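Side-chain contacts in H subunit of photosynthetic reaction center complex (Rhodopseudomonas palustris, PDB 6Z5S), which probably covers the cytoplasmic side of the photosynthetic reaction centre, helping to stabilise the complex and to carry protons toward its secondary quinone: residues W167-R170 against A175-L178; R188-V193 against D233-Y238; T220-D225 against K229-K234. One frame throughout, in Å; residues are numbered along the deposited sequence.

Contact 1: W167-R170 against A175-L178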
ATOM      1  N   TRP D 167     -19.439 -18.856 -24.665  1.00 62.63           N
ATOM      2  CA  TRP D 167     -20.300 -17.920 -23.963  1.00 62.63           C
ATOM      3  C   TRP D 167     -19.459 -16.774 -23.428  1.00 62.63           C
ATOM      4  O   TRP D 167     -18.411 -16.999 -22.819  1.00 62.63           O
ATOM      5  CB  TRP D 167     -21.035 -18.609 -22.817  1.00 62.63           C
ATOM      6  CG  TRP D 167     -22.072 -19.570 -23.260  1.00 62.63           C
ATOM      7  CD1 TRP D 167     -21.920 -20.589 -24.145  1.00 62.63           C
ATOM      8  CD2 TRP D 167     -23.430 -19.611 -22.831  1.00 62.63           C
ATOM      9  NE1 TRP D 167     -23.101 -21.261 -24.300  1.00 62.63           N
ATOM     10  CE2 TRP D 167     -24.046 -20.681 -23.499  1.00 62.63           C
ATOM     11  CE3 TRP D 167     -24.188 -18.843 -21.949  1.00 62.63           C
ATOM     12  CZ2 TRP D 167     -25.378 -21.004 -23.311  1.00 62.63           C
ATOM     13  CZ3 TRP D 167     -25.507 -19.164 -21.765  1.00 62.63           C
ATOM     14  CH2 TRP D 167     -26.092 -20.235 -22.440  1.00 62.63           C
ATOM     15  N   VAL D 168     -19.919 -15.550 -23.654  1.00 65.58           N
ATOM     16  CA  VAL D 168     -19.156 -14.367 -23.298  1.00 65.58           C
ATOM     17  C   VAL D 168     -19.997 -13.457 -22.418  1.00 65.58           C
ATOM     18  O   VAL D 168     -21.228 -13.535 -22.384  1.00 65.58           O
ATOM     19  CB  VAL D 168     -18.666 -13.599 -24.540  1.00 65.58           C
ATOM     20  CG1 VAL D 168     -17.859 -14.514 -25.428  1.00 65.58           C
ATOM     21  CG2 VAL D 168     -19.837 -13.026 -25.293  1.00 65.58           C
ATOM     22  N   ASP D 169     -19.297 -12.584 -21.705  1.00 73.82           N
ATOM     23  CA  ASP D 169     -19.899 -11.569 -20.858  1.00 73.82           C
ATOM     24  C   ASP D 169     -19.951 -10.261 -21.635  1.00 73.82           C
ATOM     25  O   ASP D 169     -18.937  -9.821 -22.182  1.00 73.82           O
ATOM     26  CB  ASP D 169     -19.085 -11.398 -19.575  1.00 73.82           C
ATOM     27  CG  ASP D 169     -19.766 -10.507 -18.556  1.00 73.82           C
ATOM     28  OD1 ASP D 169     -20.649  -9.713 -18.930  1.00 73.82           O
ATOM     29  OD2 ASP D 169     -19.414 -10.605 -17.362  1.00 73.82           O
ATOM     30  N   ARG D 170     -21.128  -9.653 -21.694  1.00 73.92           N
ATOM     31  CA  ARG D 170     -21.265  -8.366 -22.356  1.00 73.92           C
ATOM     32  C   ARG D 170     -20.886  -7.234 -21.409  1.00 73.92           C
ATOM     33  O   ARG D 170     -21.016  -7.344 -20.188  1.00 73.92           O
ATOM     34  CB  ARG D 170     -22.690  -8.165 -22.855  1.00 73.92           C
ATOM     35  CG  ARG D 170     -23.191  -9.248 -23.776  1.00 73.92           C
ATOM     36  CD  ARG D 170     -24.549  -8.881 -24.341  1.00 73.92           C
ATOM     37  NE  ARG D 170     -25.512  -8.574 -23.291  1.00 73.92           N
ATOM     38  CZ  ARG D 170     -25.875  -7.344 -22.943  1.00 73.92           C
ATOM     39  NH1 ARG D 170     -26.755  -7.161 -21.971  1.00 73.92           N
ATOM     40  NH2 ARG D 170     -25.352  -6.298 -23.563  1.00 73.92           N
ATOM     41  N   ALA D 175     -14.569 -14.146 -22.270  1.00 64.61           N
ATOM     42  CA  ALA D 175     -15.161 -15.465 -22.433  1.00 64.61           C
ATOM     43  C   ALA D 175     -15.325 -16.115 -21.067  1.00 64.61           C
ATOM     44  O   ALA D 175     -14.348 -16.265 -20.328  1.00 64.61           O
ATOM     45  CB  ALA D 175     -14.298 -16.330 -23.344  1.00 64.61           C
ATOM     46  N   ARG D 176     -16.553 -16.498 -20.726  1.00 62.10           N
ATOM     47  CA  ARG D 176     -16.825 -17.106 -19.431  1.00 62.10           C
ATOM     48  C   ARG D 176     -17.054 -18.607 -19.511  1.00 62.10           C
ATOM     49  O   ARG D 176     -16.563 -19.344 -18.654  1.00 62.10           O
ATOM     50  CB  ARG D 176     -18.041 -16.448 -18.771  1.00 62.10           C
ATOM     51  CG  ARG D 176     -17.953 -14.944 -18.594  1.00 62.10           C
ATOM     52  CD  ARG D 176     -16.589 -14.495 -18.114  1.00 62.10           C
ATOM     53  NE  ARG D 176     -16.441 -14.599 -16.668  1.00 62.10           N
ATOM     54  CZ  ARG D 176     -16.634 -13.595 -15.818  1.00 62.10           C
ATOM     55  NH1 ARG D 176     -16.994 -12.401 -16.266  1.00 62.10           N
ATOM     56  NH2 ARG D 176     -16.468 -13.786 -14.518  1.00 62.10           N
ATOM     57  N   TYR D 177     -17.783 -19.087 -20.512  1.00 61.80           N
ATOM     58  CA  TYR D 177     -18.106 -20.502 -20.596  1.00 61.80           C
ATOM     59  C   TYR D 177     -17.893 -21.006 -22.011  1.00 61.80           C
ATOM     60  O   TYR D 177     -18.045 -20.265 -22.983  1.00 61.80           O
ATOM     61  CB  TYR D 177     -19.549 -20.776 -20.172  1.00 61.80           C
ATOM     62  CG  TYR D 177     -19.840 -20.360 -18.759  1.00 61.80           C
ATOM     63  CD1 TYR D 177     -19.593 -21.217 -17.703  1.00 61.80           C
ATOM     64  CD2 TYR D 177     -20.350 -19.107 -18.479  1.00 61.80           C
ATOM     65  CE1 TYR D 177     -19.849 -20.838 -16.412  1.00 61.80           C
ATOM     66  CE2 TYR D 177     -20.610 -18.720 -17.191  1.00 61.80           C
ATOM     67  CZ  TYR D 177     -20.356 -19.588 -16.162  1.00 61.80           C
ATOM     68  OH  TYR D 177     -20.615 -19.204 -14.870  1.00 61.80           O
ATOM     69  N   LEU D 178     -17.531 -22.279 -22.111  1.00 65.80           N
ATOM     70  CA  LEU D 178     -17.531 -23.019 -23.362  1.00 65.80           C
ATOM     71  C   LEU D 178     -18.715 -23.967 -23.361  1.00 65.80           C
ATOM     72  O   LEU D 178     -18.886 -24.746 -22.420  1.00 65.80           O
ATOM     73  CB  LEU D 178     -16.242 -23.817 -23.545  1.00 65.80           C
ATOM     74  CG  LEU D 178     -14.914 -23.097 -23.356  1.00 65.80           C
ATOM     75  CD1 LEU D 178     -13.779 -24.075 -23.549  1.00 65.80           C
ATOM     76  CD2 LEU D 178     -14.797 -21.942 -24.325  1.00 65.80           C
TER

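Contact 2: R188-V193 against D233-Y238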
ATOM      1  N   ARG D 188     -25.979 -30.396 -24.391  1.00 83.17           N
ATOM      2  CA  ARG D 188     -25.015 -29.312 -24.297  1.00 83.17           C
ATOM      3  C   ARG D 188     -24.862 -28.898 -22.843  1.00 83.17           C
ATOM      4  O   ARG D 188     -25.854 -28.616 -22.165  1.00 83.17           O
ATOM      5  CB  ARG D 188     -25.455 -28.124 -25.149  1.00 83.17           C
ATOM      6  CG  ARG D 188     -25.591 -28.463 -26.613  1.00 83.17           C
ATOM      7  CD  ARG D 188     -26.002 -27.254 -27.423  1.00 83.17           C
ATOM      8  NE  ARG D 188     -25.691 -27.432 -28.837  1.00 83.17           N
ATOM      9  CZ  ARG D 188     -25.856 -26.496 -29.763  1.00 83.17           C
ATOM     10  NH1 ARG D 188     -26.336 -25.307 -29.428  1.00 83.17           N
ATOM     11  NH2 ARG D 188     -25.544 -26.749 -31.024  1.00 83.17           N
ATOM     12  N   VAL D 189     -23.622 -28.871 -22.369  1.00 69.94           N
ATOM     13  CA  VAL D 189     -23.320 -28.491 -20.997  1.00 69.94           C
ATOM     14  C   VAL D 189     -22.273 -27.390 -21.006  1.00 69.94           C
ATOM     15  O   VAL D 189     -21.442 -27.302 -21.912  1.00 69.94           O
ATOM     16  CB  VAL D 189     -22.838 -29.693 -20.164  1.00 69.94           C
ATOM     17  CG1 VAL D 189     -23.963 -30.684 -19.986  1.00 69.94           C
ATOM     18  CG2 VAL D 189     -21.654 -30.345 -20.830  1.00 69.94           C
ATOM     19  N   LEU D 190     -22.311 -26.547 -19.986  1.00 61.26           N
ATOM     20  CA  LEU D 190     -21.369 -25.446 -19.901  1.00 61.26           C
ATOM     21  C   LEU D 190     -20.096 -25.887 -19.198  1.00 61.26           C
ATOM     22  O   LEU D 190     -20.103 -26.786 -18.355  1.00 61.26           O
ATOM     23  CB  LEU D 190     -21.989 -24.261 -19.169  1.00 61.26           C
ATOM     24  CG  LEU D 190     -23.006 -23.476 -19.992  1.00 61.26           C
ATOM     25  CD1 LEU D 190     -23.577 -22.347 -19.178  1.00 61.26           C
ATOM     26  CD2 LEU D 190     -22.363 -22.950 -21.253  1.00 61.26           C
ATOM     27  N   LEU D 191     -18.993 -25.250 -19.566  1.00 60.86           N
ATOM     28  CA  LEU D 191     -17.692 -25.507 -18.956  1.00 60.86           C
ATOM     29  C   LEU D 191     -17.047 -24.170 -18.641  1.00 60.86           C
ATOM     30  O   LEU D 191     -16.756 -23.396 -19.575  1.00 60.86           O
ATOM     31  CB  LEU D 191     -16.817 -26.331 -19.893  1.00 60.86           C
ATOM     32  CG  LEU D 191     -15.315 -26.300 -19.654  1.00 60.86           C
ATOM     33  CD1 LEU D 191     -14.983 -26.867 -18.299  1.00 60.86           C
ATOM     34  CD2 LEU D 191     -14.617 -27.070 -20.741  1.00 60.86           C
ATOM     35  N   PRO D 192     -16.830 -23.840 -17.371  1.00 58.68           N
ATOM     36  CA  PRO D 192     -16.209 -22.556 -17.047  1.00 58.68           C
ATOM     37  C   PRO D 192     -14.804 -22.478 -17.614  1.00 58.68           C
ATOM     38  O   PRO D 192     -14.030 -23.431 -17.535  1.00 58.68           O
ATOM     39  CB  PRO D 192     -16.204 -22.540 -15.516  1.00 58.68           C
ATOM     40  CG  PRO D 192     -17.220 -23.538 -15.118  1.00 58.68           C
ATOM     41  CD  PRO D 192     -17.184 -24.596 -16.164  1.00 58.68           C
ATOM     42  N   VAL D 193     -14.487 -21.325 -18.204  1.00 59.83           N
ATOM     43  CA  VAL D 193     -13.170 -21.143 -18.814  1.00 59.83           C
ATOM     44  C   VAL D 193     -12.034 -21.371 -17.824  1.00 59.83           C
ATOM     45  O   VAL D 193     -11.066 -22.062 -18.182  1.00 59.83           O
ATOM     46  CB  VAL D 193     -13.091 -19.762 -19.494  1.00 59.83           C
ATOM     47  CG1 VAL D 193     -11.675 -19.473 -19.938  1.00 59.83           C
ATOM     48  CG2 VAL D 193     -14.035 -19.704 -20.673  1.00 59.83           C
ATOM     49  N   ASP D 233     -23.539 -21.105 -10.322  1.00 50.73           N
ATOM     50  CA  ASP D 233     -22.949 -21.766  -9.164  1.00 50.73           C
ATOM     51  C   ASP D 233     -22.988 -23.275  -9.302  1.00 50.73           C
ATOM     52  O   ASP D 233     -22.031 -23.951  -8.928  1.00 50.73           O
ATOM     53  CB  ASP D 233     -23.607 -21.349  -7.852  1.00 50.73           C
ATOM     54  CG  ASP D 233     -22.965 -20.128  -7.246  1.00 50.73           C
ATOM     55  OD1 ASP D 233     -21.876 -19.732  -7.705  1.00 50.73           O
ATOM     56  OD2 ASP D 233     -23.476 -19.641  -6.225  1.00 50.73           O
ATOM     57  N   LYS D 234     -24.074 -23.830  -9.837  1.00 49.94           N
ATOM     58  CA  LYS D 234     -24.153 -25.283  -9.933  1.00 49.94           C
ATOM     59  C   LYS D 234     -23.079 -25.840 -10.856  1.00 49.94           C
ATOM     60  O   LYS D 234     -22.464 -26.865 -10.550  1.00 49.94           O
ATOM     61  CB  LYS D 234     -25.539 -25.706 -10.400  1.00 49.94           C
ATOM     62  CG  LYS D 234     -26.513 -25.828  -9.265  1.00 49.94           C
ATOM     63  CD  LYS D 234     -27.871 -26.249  -9.743  1.00 49.94           C
ATOM     64  CE  LYS D 234     -28.881 -26.175  -8.624  1.00 49.94           C
ATOM     65  NZ  LYS D 234     -30.257 -26.417  -9.127  1.00 49.94           N
ATOM     66  N   ILE D 235     -22.803 -25.156 -11.964  1.00 52.64           N
ATOM     67  CA  ILE D 235     -21.804 -25.643 -12.909  1.00 52.64           C
ATOM     68  C   ILE D 235     -20.403 -25.503 -12.327  1.00 52.64           C
ATOM     69  O   ILE D 235     -19.617 -26.462 -12.318  1.00 52.64           O
ATOM     70  CB  ILE D 235     -21.940 -24.908 -14.251  1.00 52.64           C
ATOM     71  CG1 ILE D 235     -23.238 -25.317 -14.936  1.00 52.64           C
ATOM     72  CG2 ILE D 235     -20.765 -25.210 -15.145  1.00 52.64           C
ATOM     73  CD1 ILE D 235     -23.738 -24.311 -15.929  1.00 52.64           C
ATOM     74  N   CYS D 236     -20.065 -24.308 -11.835  1.00 53.03           N
ATOM     75  CA  CYS D 236     -18.747 -24.142 -11.233  1.00 53.03           C
ATOM     76  C   CYS D 236     -18.556 -25.063 -10.038  1.00 53.03           C
ATOM     77  O   CYS D 236     -17.439 -25.511  -9.779  1.00 53.03           O
ATOM     78  CB  CYS D 236     -18.516 -22.687 -10.832  1.00 53.03           C
ATOM     79  SG  CYS D 236     -18.929 -21.481 -12.098  1.00 53.03           S
ATOM     80  N   ALA D 237     -19.630 -25.396  -9.327  1.00 49.31           N
ATOM     81  CA  ALA D 237     -19.522 -26.287  -8.183  1.00 49.31           C
ATOM     82  C   ALA D 237     -19.345 -27.730  -8.618  1.00 49.31           C
ATOM     83  O   ALA D 237     -18.590 -28.479  -7.992  1.00 49.31           O
ATOM     84  CB  ALA D 237     -20.757 -26.144  -7.302  1.00 49.31           C
ATOM     85  N   TYR D 238     -20.036 -28.142  -9.679  1.00 55.04           N
ATOM     86  CA  TYR D 238     -19.808 -29.473 -10.220  1.00 55.04           C
ATOM     87  C   TYR D 238     -18.361 -29.636 -10.641  1.00 55.04           C
ATOM     88  O   TYR D 238     -17.768 -30.702 -10.454  1.00 55.04           O
ATOM     89  CB  TYR D 238     -20.737 -29.732 -11.402  1.00 55.04           C
ATOM     90  CG  TYR D 238     -20.621 -31.127 -11.951  1.00 55.04           C
ATOM     91  CD1 TYR D 238     -21.400 -32.151 -11.450  1.00 55.04           C
ATOM     92  CD2 TYR D 238     -19.729 -31.420 -12.964  1.00 55.04           C
ATOM     93  CE1 TYR D 238     -21.295 -33.423 -11.942  1.00 55.04           C
ATOM     94  CE2 TYR D 238     -19.615 -32.690 -13.458  1.00 55.04           C
ATOM     95  CZ  TYR D 238     -20.401 -33.687 -12.946  1.00 55.04           C
ATOM     96  OH  TYR D 238     -20.292 -34.961 -13.442  1.00 55.04           O
TER

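Contact 3: T220-D225 against K229-K234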
ATOM      1  N   THR D 220     -27.216 -28.816 -16.384  1.00 64.09           N
ATOM      2  CA  THR D 220     -27.575 -28.134 -17.615  1.00 64.09           C
ATOM      3  C   THR D 220     -28.438 -26.913 -17.332  1.00 64.09           C
ATOM      4  O   THR D 220     -29.238 -26.894 -16.394  1.00 64.09           O
ATOM      5  CB  THR D 220     -28.320 -29.078 -18.554  1.00 64.09           C
ATOM      6  OG1 THR D 220     -29.509 -29.545 -17.910  1.00 64.09           O
ATOM      7  CG2 THR D 220     -27.448 -30.259 -18.910  1.00 64.09           C
ATOM      8  N   THR D 221     -28.271 -25.891 -18.164  1.00 66.33           N
ATOM      9  CA  THR D 221     -29.064 -24.677 -18.051  1.00 66.33           C
ATOM     10  C   THR D 221     -30.449 -24.889 -18.644  1.00 66.33           C
ATOM     11  O   THR D 221     -30.612 -25.590 -19.646  1.00 66.33           O
ATOM     12  CB  THR D 221     -28.356 -23.516 -18.750  1.00 66.33           C
ATOM     13  OG1 THR D 221     -29.222 -22.379 -18.790  1.00 66.33           O
ATOM     14  CG2 THR D 221     -27.959 -23.899 -20.160  1.00 66.33           C
ATOM     15  N   SER D 222     -31.454 -24.281 -18.014  1.00 67.50           N
ATOM     16  CA  SER D 222     -32.834 -24.523 -18.424  1.00 67.50           C
ATOM     17  C   SER D 222     -33.133 -23.860 -19.761  1.00 67.50           C
ATOM     18  O   SER D 222     -33.683 -24.495 -20.668  1.00 67.50           O
ATOM     19  CB  SER D 222     -33.796 -24.030 -17.350  1.00 67.50           C
ATOM     20  OG  SER D 222     -33.667 -22.635 -17.163  1.00 67.50           O
ATOM     21  N   LYS D 223     -32.789 -22.587 -19.904  1.00 66.99           N
ATOM     22  CA  LYS D 223     -32.900 -21.923 -21.194  1.00 66.99           C
ATOM     23  C   LYS D 223     -31.749 -22.383 -22.080  1.00 66.99           C
ATOM     24  O   LYS D 223     -30.939 -23.231 -21.699  1.00 66.99           O
ATOM     25  CB  LYS D 223     -32.913 -20.409 -21.022  1.00 66.99           C
ATOM     26  CG  LYS D 223     -33.902 -19.915 -20.001  1.00 66.99           C
ATOM     27  CD  LYS D 223     -35.295 -20.375 -20.327  1.00 66.99           C
ATOM     28  CE  LYS D 223     -36.314 -19.537 -19.592  1.00 66.99           C
ATOM     29  NZ  LYS D 223     -36.141 -18.093 -19.901  1.00 66.99           N
ATOM     30  N   GLY D 224     -31.657 -21.819 -23.277  1.00 68.10           N
ATOM     31  CA  GLY D 224     -30.622 -22.223 -24.203  1.00 68.10           C
ATOM     32  C   GLY D 224     -29.625 -21.124 -24.494  1.00 68.10           C
ATOM     33  O   GLY D 224     -28.461 -21.399 -24.793  1.00 68.10           O
ATOM     34  N   ASP D 225     -30.068 -19.871 -24.409  1.00 67.04           N
ATOM     35  CA  ASP D 225     -29.215 -18.735 -24.728  1.00 67.04           C
ATOM     36  C   ASP D 225     -29.004 -17.821 -23.530  1.00 67.04           C
ATOM     37  O   ASP D 225     -28.555 -16.685 -23.693  1.00 67.04           O
ATOM     38  CB  ASP D 225     -29.796 -17.944 -25.896  1.00 67.04           C
ATOM     39  CG  ASP D 225     -29.791 -18.733 -27.184  1.00 67.04           C
ATOM     40  OD1 ASP D 225     -28.938 -19.633 -27.328  1.00 67.04           O
ATOM     41  OD2 ASP D 225     -30.638 -18.449 -28.055  1.00 67.04           O
ATOM     42  N   LYS D 229     -27.909 -17.262 -12.359  1.00 52.86           N
ATOM     43  CA  LYS D 229     -26.886 -17.301 -11.320  1.00 52.86           C
ATOM     44  C   LYS D 229     -26.858 -18.654 -10.625  1.00 52.86           C
ATOM     45  O   LYS D 229     -25.786 -19.160 -10.269  1.00 52.86           O
ATOM     46  CB  LYS D 229     -27.133 -16.184 -10.311  1.00 52.86           C
ATOM     47  CG  LYS D 229     -26.675 -14.821 -10.779  1.00 52.86           C
ATOM     48  CD  LYS D 229     -27.132 -13.729  -9.840  1.00 52.86           C
ATOM     49  CE  LYS D 229     -28.533 -13.271 -10.170  1.00 52.86           C
ATOM     50  NZ  LYS D 229     -28.976 -12.194  -9.252  1.00 52.86           N
ATOM     51  N   LEU D 230     -28.030 -19.256 -10.429  1.00 50.90           N
ATOM     52  CA  LEU D 230     -28.096 -20.555  -9.774  1.00 50.90           C
ATOM     53  C   LEU D 230     -27.391 -21.616 -10.604  1.00 50.90           C
ATOM     54  O   LEU D 230     -26.614 -22.419 -10.078  1.00 50.90           O
ATOM     55  CB  LEU D 230     -29.550 -20.940  -9.531  1.00 50.90           C
ATOM     56  CG  LEU D 230     -29.746 -22.208  -8.713  1.00 50.90           C
ATOM     57  CD1 LEU D 230     -29.014 -22.095  -7.399  1.00 50.90           C
ATOM     58  CD2 LEU D 230     -31.215 -22.451  -8.482  1.00 50.90           C
ATOM     59  N   GLU D 231     -27.644 -21.627 -11.910  1.00 55.92           N
ATOM     60  CA  GLU D 231     -26.960 -22.578 -12.773  1.00 55.92           C
ATOM     61  C   GLU D 231     -25.470 -22.290 -12.840  1.00 55.92           C
ATOM     62  O   GLU D 231     -24.670 -23.218 -12.965  1.00 55.92           O
ATOM     63  CB  GLU D 231     -27.574 -22.551 -14.166  1.00 55.92           C
ATOM     64  CG  GLU D 231     -29.044 -22.893 -14.185  1.00 55.92           C
ATOM     65  CD  GLU D 231     -29.812 -22.111 -15.227  1.00 55.92           C
ATOM     66  OE1 GLU D 231     -29.267 -21.121 -15.752  1.00 55.92           O
ATOM     67  OE2 GLU D 231     -30.966 -22.482 -15.519  1.00 55.92           O
ATOM     68  N   GLU D 232     -25.083 -21.018 -12.762  1.00 56.45           N
ATOM     69  CA  GLU D 232     -23.667 -20.675 -12.724  1.00 56.45           C
ATOM     70  C   GLU D 232     -22.983 -21.307 -11.520  1.00 56.45           C
ATOM     71  O   GLU D 232     -21.942 -21.967 -11.659  1.00 56.45           O
ATOM     72  CB  GLU D 232     -23.496 -19.160 -12.704  1.00 56.45           C
ATOM     73  CG  GLU D 232     -23.613 -18.502 -14.058  1.00 56.45           C
ATOM     74  CD  GLU D 232     -23.258 -17.033 -14.011  1.00 56.45           C
ATOM     75  OE1 GLU D 232     -24.181 -16.194 -14.025  1.00 56.45           O
ATOM     76  OE2 GLU D 232     -22.053 -16.717 -13.953  1.00 56.45           O
ATOM     77  N   ASP D 233     -23.539 -21.105 -10.322  1.00 50.73           N
ATOM     78  CA  ASP D 233     -22.949 -21.766  -9.164  1.00 50.73           C
ATOM     79  C   ASP D 233     -22.988 -23.275  -9.302  1.00 50.73           C
ATOM     80  O   ASP D 233     -22.031 -23.951  -8.928  1.00 50.73           O
ATOM     81  CB  ASP D 233     -23.607 -21.349  -7.852  1.00 50.73           C
ATOM     82  CG  ASP D 233     -22.965 -20.128  -7.246  1.00 50.73           C
ATOM     83  OD1 ASP D 233     -21.876 -19.732  -7.705  1.00 50.73           O
ATOM     84  OD2 ASP D 233     -23.476 -19.641  -6.225  1.00 50.73           O
ATOM     85  N   LYS D 234     -24.074 -23.830  -9.837  1.00 49.94           N
ATOM     86  CA  LYS D 234     -24.153 -25.283  -9.933  1.00 49.94           C
ATOM     87  C   LYS D 234     -23.079 -25.840 -10.856  1.00 49.94           C
ATOM     88  O   LYS D 234     -22.464 -26.865 -10.550  1.00 49.94           O
ATOM     89  CB  LYS D 234     -25.539 -25.706 -10.400  1.00 49.94           C
ATOM     90  CG  LYS D 234     -26.513 -25.828  -9.265  1.00 49.94           C
ATOM     91  CD  LYS D 234     -27.871 -26.249  -9.743  1.00 49.94           C
ATOM     92  CE  LYS D 234     -28.881 -26.175  -8.624  1.00 49.94           C
ATOM     93  NZ  LYS D 234     -30.257 -26.417  -9.127  1.00 49.94           N
TER

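Contact 1: W167-R170 against A175-L178
Trp167 and Tyr177 both set CG anti to their own carbonyl carbon, beside the backbone N (chi1 -70° and -60°), which aims the rings: the two side chains cross at a slant and their ends lead away from the partner strand. The strand pairing itself sets Trp167 CB 3.7 Å from Tyr177 CB. They sit at a classic beta bulge in the antiparallel hairpin of strands 161-169 and 174-182, within the PRC-barrel domain: Arg176 and Tyr177 together face Trp167. Trp167 O accepts twice, from Arg176 N at 2.8 Å and from Tyr177 N at 3.2 Å, and Trp167 N returns a bond to Tyr177 O at 2.6 Å. One step on, Val168 pairs with Ala175 on the other face of the sheet, its CG1 4.1 Å from Ala175 CA. Trp167 CB lies at the edge of the tyrosine ring, near its plane; both aromatic side chains also pack on Ile129 and Leu190, and Tyr177 OH bonds to Glu232. The extra residue of the bulge, Arg176, bends at chi2 and chi3 and runs alongside Asp169, its CG 3.8 Å from Asp169 CB. Its guanidinium serves two acids, since NH2 forms a salt bridge with an acidic side chain of another protein chain. The second bridge stays in the hairpin: Arg176 NH1 meets Asp169 OD2 at 3.2 Å, the carboxylate and guanidinium planes turned 30° apart.

Contact 2: R188-V193 against D233-Y238
Strand 188-192 passes beside helix segment 233-238 at a closest axial distance of 8.3 Å and an angle of 66°, with Leu190 and Pro192 on the strand facing Ile235 and Cys236 on the helix. The alternation of the strand selects these two residues: both direct CB toward the helix, whereas Leu191 between them turns its CB away from segment 233-238, packing on Val207 and, farther along the helix, on Tyr239. Ile235 makes contact through both of its branches, which divide the work. Its CG1, anti to the carbonyl carbon (chi1 -69°), carries CD1 to Leu190, where Ile235 CD1 meets Leu190 CB at 3.7 Å and Leu190 CD1 at 3.8 Å. The other branch, CG2, turns to the strand backbone and the proline ring, Ile235 CG2 lying 3.6 Å from Leu190 O and 3.8 Å from Pro192 CD. Leu190 O is not left in a purely apolar setting, because it accepts a hydrogen bond from Tyr239 OH, one helical turn beyond Ile235. Cys236 adds a lighter contact, its SG 4.0 Å from Pro192 CG, an atom that Ile235 CG2 also reaches. All four side chains are buried, and Tyr177 of the adjoining strand packs on Leu190, Pro192 and Cys236, extending the apolar layer from the strand to its neighbour in the sheet. This is apolar helix-on-sheet packing: helix 229-245 lies across the outermost strand, within this chain, of the antiparallel sheet in the PRC-barrel domain.

Contact 3: T220-D225 against K229-K234
Ser222 and Thr221 meet the carboxylate of Glu231, and nearly all of the contact is polar. The firmest part consists of hydrogen bonds to one oxygen. Ser222 N donates a hydrogen bond to Glu231 OE2 at 3.1 Å, almost straight at 174°, arriving from above the carboxylate plane. Ser222 OG donates to the same Glu231 OE2 at 3.2 Å, nearly in line with the C-O bond. The serine can use both groups because chi1 of 62° places OG between its own backbone N and carbonyl carbon, close enough to the N-H for the two donors to converge. The other oxygen, OE1, is held mainly from outside the two segments, by the backbone N of Ser228, the residue just before helix 229-245; Thr221 OG1 stands 3.3 Å from Glu231 OE1, a weak interaction at most. With both oxygens engaged, the carboxylate is probably restrained from turning, and its position in the first turn of the helix would be expected to suit a negative charge. Van der Waals packing is slight: Thr221 CB is 3.9 Å from Glu231 OE1, and Glu231 CD is 3.9 Å from Thr221 CA. An alanine here would probably leave Ser222 N and OG without OE2, and Ser228 N without OE1, and the loop would be likely to move more freely against the helix. The contact lies at the protein surface, where the loop 220-225 doubles back on the start of helix 229-245. On the loop's other flanks, Thr220 packs against Val189 of strand 188-192, while Asp225 rests on Pro131 of strand 129-131 and forms a salt bridge with Arg133.

Contacts 1 and 2 are buried and contact 3 is at the surface, and their chemistry follows. Contact 1 joins two neighbouring strands through backbone bonds, with one ion pair; contact 2 is apolar packing of the next strand on helix 229-245; contact 3 ties the loop before that helix to its first turn by a carboxylate. Contacts 2 and 3 share Asp233 and Lys234, and their centres are 8 Å apart. The sheet joins the first two, through backbone bonds between strands 174-182 and 188-192. Contact 1 also reaches contact 3, where the Trp167 ring packs on the backbone of Gly224 and Asp225.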